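Local coordinates for In2-1 family protein, glutathione transferase lambda3 (Populus trichocarpa, PDB 4PQI) that binds glutathione and, as a Lambda-class glutathione transferase of plants, probably catalyses glutathione-dependent thiol transfer rather than conjugation, at residues 3-15 with 214-226. Residues are numbered along the deposited sequence; the frame is centred on the assembly and turned at random.
Sequences TASALDKSVPEKL and EVNKIEAYKQTKT
Ser5 meets the backbone of the 214-226 segment at Lys217, its OG giving a hydrogen bond of 2.9 Å to Lys217 O and reaching that oxygen from above the carbonyl plane instead of along a lone pair. At Ile218 the contact turns apolar: CD1 ends against Ala4 CB at 3.5 Å, and Phe175 touches both residues from a neighbouring loop. The CG2 branch, anti to the backbone N, lies beside the carboxylate of Asp8. Ile218 is also the N-cap residue of helix 219-222, and the start of that helix shows how a carboxylate from a distant part of a chain can receive first-turn N-H groups. Asp8 OD2 binds Glu219 N through a water, which donates to the carboxylate at 2.9 Å, and takes Ala220 N directly at 2.8 Å on its syn lone pair. In this glutathione transferase fold the N-terminal arm crosses the all-helical C-terminal domain and also meets helix 42-54 of the thioredoxin-like domain. Ala220 CB sits off the oxygen end of the carboxylate, 3.4 Å from both OD1 and OD2, tilted to the face away from Ser10. OD1 closes an Asx turn, accepting Ser10 N at 3.0 Å, with Ser10 OG arriving from the same face, and the two bonds limit rotation of the group. With an alanine at Asp8, Ala220 N and the water would probably lose their acceptor, and Ser10 N and OG the oxygen that holds the turn. Farther on, the extended side chain of Gln223 brings its terminal amide beside the Val11 carbonyl, and Gln57 gives that oxygen a hydrogen bond.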
loop_
_atom_site.group_PDB
_atom_site.type_symbol
_atom_site.label_atom_id
_atom_site.label_comp_id
_atom_site.label_asym_id
_atom_site.label_seq_id
_atom_site.Cartn_x
_atom_site.Cartn_y
_atom_site.Cartn_z
ATOM N N THR A 3 7.550 4.031 19.779
ATOM C CA THR A 3 6.671 4.455 18.694
ATOM C C THR A 3 6.952 3.694 17.409
ATOM O O THR A 3 7.897 2.905 17.333
ATOM C CB THR A 3 6.807 5.963 18.395
ATOM O OG1 THR A 3 8.144 6.255 17.970
ATOM C CG2 THR A 3 6.473 6.782 19.624
ATOM N N ALA A 4 6.127 3.932 16.395
ATOM C CA ALA A 4 6.297 3.264 15.112
ATOM C C ALA A 4 7.520 3.818 14.382
ATOM O O ALA A 4 8.235 3.085 13.691
ATOM C CB ALA A 4 5.051 3.422 14.266
ATOM N N SER A 5 7.757 5.118 14.550
ATOM C CA SER A 5 8.897 5.783 13.928
ATOM C C SER A 5 10.233 5.294 14.490
ATOM O O SER A 5 11.213 5.147 13.750
ATOM C CB SER A 5 8.782 7.301 14.078
ATOM O OG SER A 5 7.762 7.813 13.237
ATOM N N ALA A 6 10.269 5.045 15.797
ATOM C CA ALA A 6 11.462 4.509 16.441
ATOM C C ALA A 6 11.793 3.104 15.925
ATOM O O ALA A 6 12.963 2.732 15.811
ATOM C CB ALA A 6 11.289 4.496 17.955
ATOM N N LEU A 7 10.753 2.338 15.597
ATOM C CA LEU A 7 10.901 0.935 15.215
ATOM C C LEU A 7 11.258 0.779 13.728
ATOM O O LEU A 7 11.757 -0.264 13.305
ATOM C CB LEU A 7 9.609 0.179 15.555
ATOM C CG LEU A 7 9.649 -1.334 15.776
ATOM C CD1 LEU A 7 10.744 -1.722 16.769
ATOM C CD2 LEU A 7 8.287 -1.807 16.268
ATOM N N ASP A 8 11.008 1.839 12.961
ATOM C CA ASP A 8 11.235 1.904 11.514
ATOM C C ASP A 8 12.712 1.703 11.147
ATOM O O ASP A 8 13.577 2.393 11.662
ATOM C CB ASP A 8 10.757 3.280 11.036
ATOM C CG ASP A 8 10.697 3.412 9.534
ATOM O OD1 ASP A 8 11.120 2.489 8.804
ATOM O OD2 ASP A 8 10.216 4.469 9.079
ATOM N N LYS A 9 13.001 0.771 10.247
ATOM C CA LYS A 9 14.390 0.501 9.879
ATOM C C LYS A 9 14.763 1.059 8.506
ATOM O O LYS A 9 15.833 0.763 7.978
ATOM C CB LYS A 9 14.703 -0.998 9.961
ATOM C CG LYS A 9 15.039 -1.494 11.369
ATOM C CD LYS A 9 16.389 -0.993 11.818
ATOM C CE LYS A 9 16.707 -1.429 13.238
ATOM N NZ LYS A 9 18.020 -0.883 13.691
ATOM N N SER A 10 13.884 1.884 7.946
ATOM C CA SER A 10 14.094 2.442 6.611
ATOM C C SER A 10 15.163 3.516 6.619
ATOM O O SER A 10 15.391 4.178 7.626
ATOM C CB SER A 10 12.797 3.043 6.057
ATOM O OG SER A 10 12.456 4.221 6.777
ATOM N N VAL A 11 15.810 3.687 5.473
ATOM C CA VAL A 11 16.724 4.800 5.259
ATOM C C VAL A 11 16.301 5.559 3.992
ATOM O O VAL A 11 15.596 5.002 3.140
ATOM C CB VAL A 11 18.180 4.302 5.129
ATOM C CG1 VAL A 11 18.664 3.723 6.458
ATOM C CG2 VAL A 11 18.304 3.270 4.007
ATOM N N PRO A 12 16.697 6.841 3.879
ATOM C CA PRO A 12 16.507 7.604 2.638
ATOM C C PRO A 12 17.046 6.821 1.448
ATOM O O PRO A 12 18.091 6.175 1.551
ATOM C CB PRO A 12 17.337 8.873 2.880
ATOM C CG PRO A 12 17.275 9.063 4.333
ATOM C CD PRO A 12 17.254 7.683 4.948
ATOM N N GLU A 13 16.320 6.852 0.338
ATOM C CA GLU A 13 16.680 6.032 -0.799
ATOM C C GLU A 13 16.613 6.823 -2.102
ATOM O O GLU A 13 15.637 7.522 -2.369
ATOM C CB GLU A 13 15.751 4.828 -0.860
ATOM C CG GLU A 13 16.060 3.846 -1.958
ATOM C CD GLU A 13 15.168 2.624 -1.883
ATOM O OE1 GLU A 13 15.453 1.636 -2.596
ATOM O OE2 GLU A 13 14.178 2.659 -1.119
ATOM N N LYS A 14 17.666 6.720 -2.905
ATOM C CA LYS A 14 17.655 7.270 -4.252
ATOM C C LYS A 14 16.784 6.385 -5.160
ATOM O O LYS A 14 16.914 5.159 -5.159
ATOM C CB LYS A 14 19.082 7.343 -4.779
ATOM C CG LYS A 14 19.211 7.922 -6.172
ATOM C CD LYS A 14 18.766 9.374 -6.212
ATOM C CE LYS A 14 19.137 10.009 -7.541
ATOM N NZ LYS A 14 18.808 9.106 -8.677
ATOM N N LEU A 15 15.886 7.003 -5.921
ATOM C CA LEU A 15 14.973 6.261 -6.794
ATOM C C LEU A 15 15.440 6.297 -8.248
ATOM O O LEU A 15 15.677 7.371 -8.795
ATOM C CB LEU A 15 13.553 6.833 -6.682
ATOM C CG LEU A 15 12.895 6.635 -5.307
ATOM C CD1 LEU A 15 11.457 7.126 -5.291
ATOM C CD2 LEU A 15 12.968 5.168 -4.899
ATOM N N GLU A 214 -0.922 9.615 12.251
ATOM C CA GLU A 214 0.097 8.790 12.888
ATOM C C GLU A 214 0.854 7.928 11.873
ATOM O O GLU A 214 2.063 7.708 12.011
ATOM C CB GLU A 214 -0.513 7.914 13.986
ATOM C CG GLU A 214 -1.071 8.709 15.182
ATOM C CD GLU A 214 0.010 9.219 16.124
ATOM O OE1 GLU A 214 1.187 8.824 15.977
ATOM O OE2 GLU A 214 -0.322 10.019 17.020
ATOM N N VAL A 215 0.151 7.429 10.863
ATOM C CA VAL A 215 0.823 6.670 9.809
ATOM C C VAL A 215 1.783 7.619 9.079
ATOM O O VAL A 215 2.909 7.244 8.728
ATOM C CB VAL A 215 -0.186 5.976 8.850
ATOM C CG1 VAL A 215 0.513 5.489 7.561
ATOM C CG2 VAL A 215 -0.880 4.824 9.563
ATOM N N ASN A 216 1.365 8.871 8.917
ATOM C CA ASN A 216 2.196 9.853 8.234
ATOM C C ASN A 216 3.472 10.315 8.956
ATOM O O ASN A 216 4.297 11.007 8.355
ATOM C CB ASN A 216 1.373 11.069 7.797
ATOM C CG ASN A 216 0.800 10.909 6.402
ATOM O OD1 ASN A 216 1.472 11.178 5.410
ATOM N ND2 ASN A 216 -0.443 10.457 6.322
ATOM N N LYS A 217 3.641 9.943 10.222
ATOM C CA LYS A 217 4.885 10.249 10.935
ATOM C C LYS A 217 5.986 9.238 10.585
ATOM O O LYS A 217 7.172 9.440 10.887
ATOM C CB LYS A 217 4.665 10.248 12.451
ATOM C CG LYS A 217 3.607 11.225 12.941
ATOM C CD LYS A 217 3.502 11.169 14.466
ATOM C CE LYS A 217 2.243 11.865 14.971
ATOM N NZ LYS A 217 2.124 11.747 16.464
ATOM N N ILE A 218 5.592 8.152 9.939
ATOM C CA ILE A 218 6.513 7.059 9.695
ATOM C C ILE A 218 7.283 7.242 8.387
ATOM O O ILE A 218 6.696 7.267 7.307
ATOM C CB ILE A 218 5.761 5.715 9.711
ATOM C CG1 ILE A 218 4.989 5.566 11.030
ATOM C CG2 ILE A 218 6.724 4.550 9.477
ATOM C CD1 ILE A 218 4.037 4.401 11.045
ATOM N N GLU A 219 8.602 7.364 8.502
ATOM C CA GLU A 219 9.481 7.595 7.354
ATOM C C GLU A 219 9.318 6.542 6.257
ATOM O O GLU A 219 9.338 6.870 5.071
ATOM C CB GLU A 219 10.943 7.639 7.803
ATOM C CG GLU A 219 11.280 8.801 8.721
ATOM C CD GLU A 219 11.028 10.146 8.065
ATOM O OE1 GLU A 219 11.110 10.229 6.819
ATOM O OE2 GLU A 219 10.737 11.120 8.794
ATOM N N ALA A 220 9.160 5.284 6.655
ATOM C CA ALA A 220 9.005 4.199 5.692
ATOM C C ALA A 220 7.844 4.494 4.739
ATOM O O ALA A 220 7.933 4.235 3.540
ATOM C CB ALA A 220 8.780 2.884 6.415
ATOM N N TYR A 221 6.766 5.054 5.282
ATOM C CA TYR A 221 5.620 5.424 4.462
ATOM C C TYR A 221 5.842 6.705 3.656
ATOM O O TYR A 221 5.547 6.725 2.467
ATOM C CB TYR A 221 4.354 5.562 5.306
ATOM C CG TYR A 221 3.185 6.185 4.559
ATOM C CD1 TYR A 221 2.662 5.585 3.418
ATOM C CD2 TYR A 221 2.606 7.369 5.001
ATOM C CE1 TYR A 221 1.590 6.145 2.738
ATOM C CE2 TYR A 221 1.549 7.939 4.329
ATOM C CZ TYR A 221 1.040 7.319 3.197
ATOM O OH TYR A 221 -0.018 7.892 2.531
ATOM N N LYS A 222 6.340 7.764 4.306
ATOM C CA LYS A 222 6.469 9.073 3.666
ATOM C C LYS A 222 7.282 9.003 2.383
ATOM O O LYS A 222 6.924 9.633 1.387
ATOM C CB LYS A 222 7.084 10.103 4.625
ATOM C CG LYS A 222 6.153 10.543 5.745
ATOM C CD LYS A 222 6.716 11.741 6.506
ATOM C CE LYS A 222 7.964 11.362 7.267
ATOM N NZ LYS A 222 8.459 12.457 8.146
ATOM N N GLN A 223 8.362 8.219 2.421
ATOM C CA GLN A 223 9.221 7.951 1.270
ATOM C C GLN A 223 8.498 7.408 0.030
ATOM O O GLN A 223 9.048 7.462 -1.063
ATOM C CB GLN A 223 10.325 6.958 1.666
ATOM C CG GLN A 223 11.282 7.481 2.706
ATOM C CD GLN A 223 12.385 6.502 3.033
ATOM O OE1 GLN A 223 12.587 5.513 2.324
ATOM N NE2 GLN A 223 13.113 6.773 4.117
ATOM N N THR A 224 7.286 6.877 0.195
ATOM C CA THR A 224 6.616 6.174 -0.905
ATOM C C THR A 224 5.418 6.933 -1.475
ATOM O O THR A 224 4.793 6.490 -2.446
ATOM C CB THR A 224 6.099 4.805 -0.446
ATOM O OG1 THR A 224 5.005 5.009 0.442
ATOM C CG2 THR A 224 7.198 4.029 0.262
ATOM N N LYS A 225 5.105 8.078 -0.871
ATOM C CA LYS A 225 3.918 8.848 -1.242
ATOM C C LYS A 225 3.942 9.408 -2.669
ATOM O O LYS A 225 4.968 9.878 -3.156
ATOM C CB LYS A 225 3.651 9.967 -0.224
ATOM C CG LYS A 225 3.055 9.436 1.075
ATOM C CD LYS A 225 2.787 10.536 2.097
ATOM C CE LYS A 225 1.469 11.228 1.835
ATOM N NZ LYS A 225 1.128 12.158 2.942
ATOM N N THR A 226 2.774 9.367 -3.307
ATOM C CA THR A 226 2.598 9.731 -4.708
ATOM C C THR A 226 2.311 11.229 -4.872
ATOM O O THR A 226 1.917 11.906 -3.920
ATOM C CB THR A 226 1.457 8.876 -5.339
ATOM O OG1 THR A 226 1.550 8.895 -6.770
ATOM C CG2 THR A 226 0.080 9.368 -4.891
HETATM O O HOH W 1 9.698 6.657 10.875
#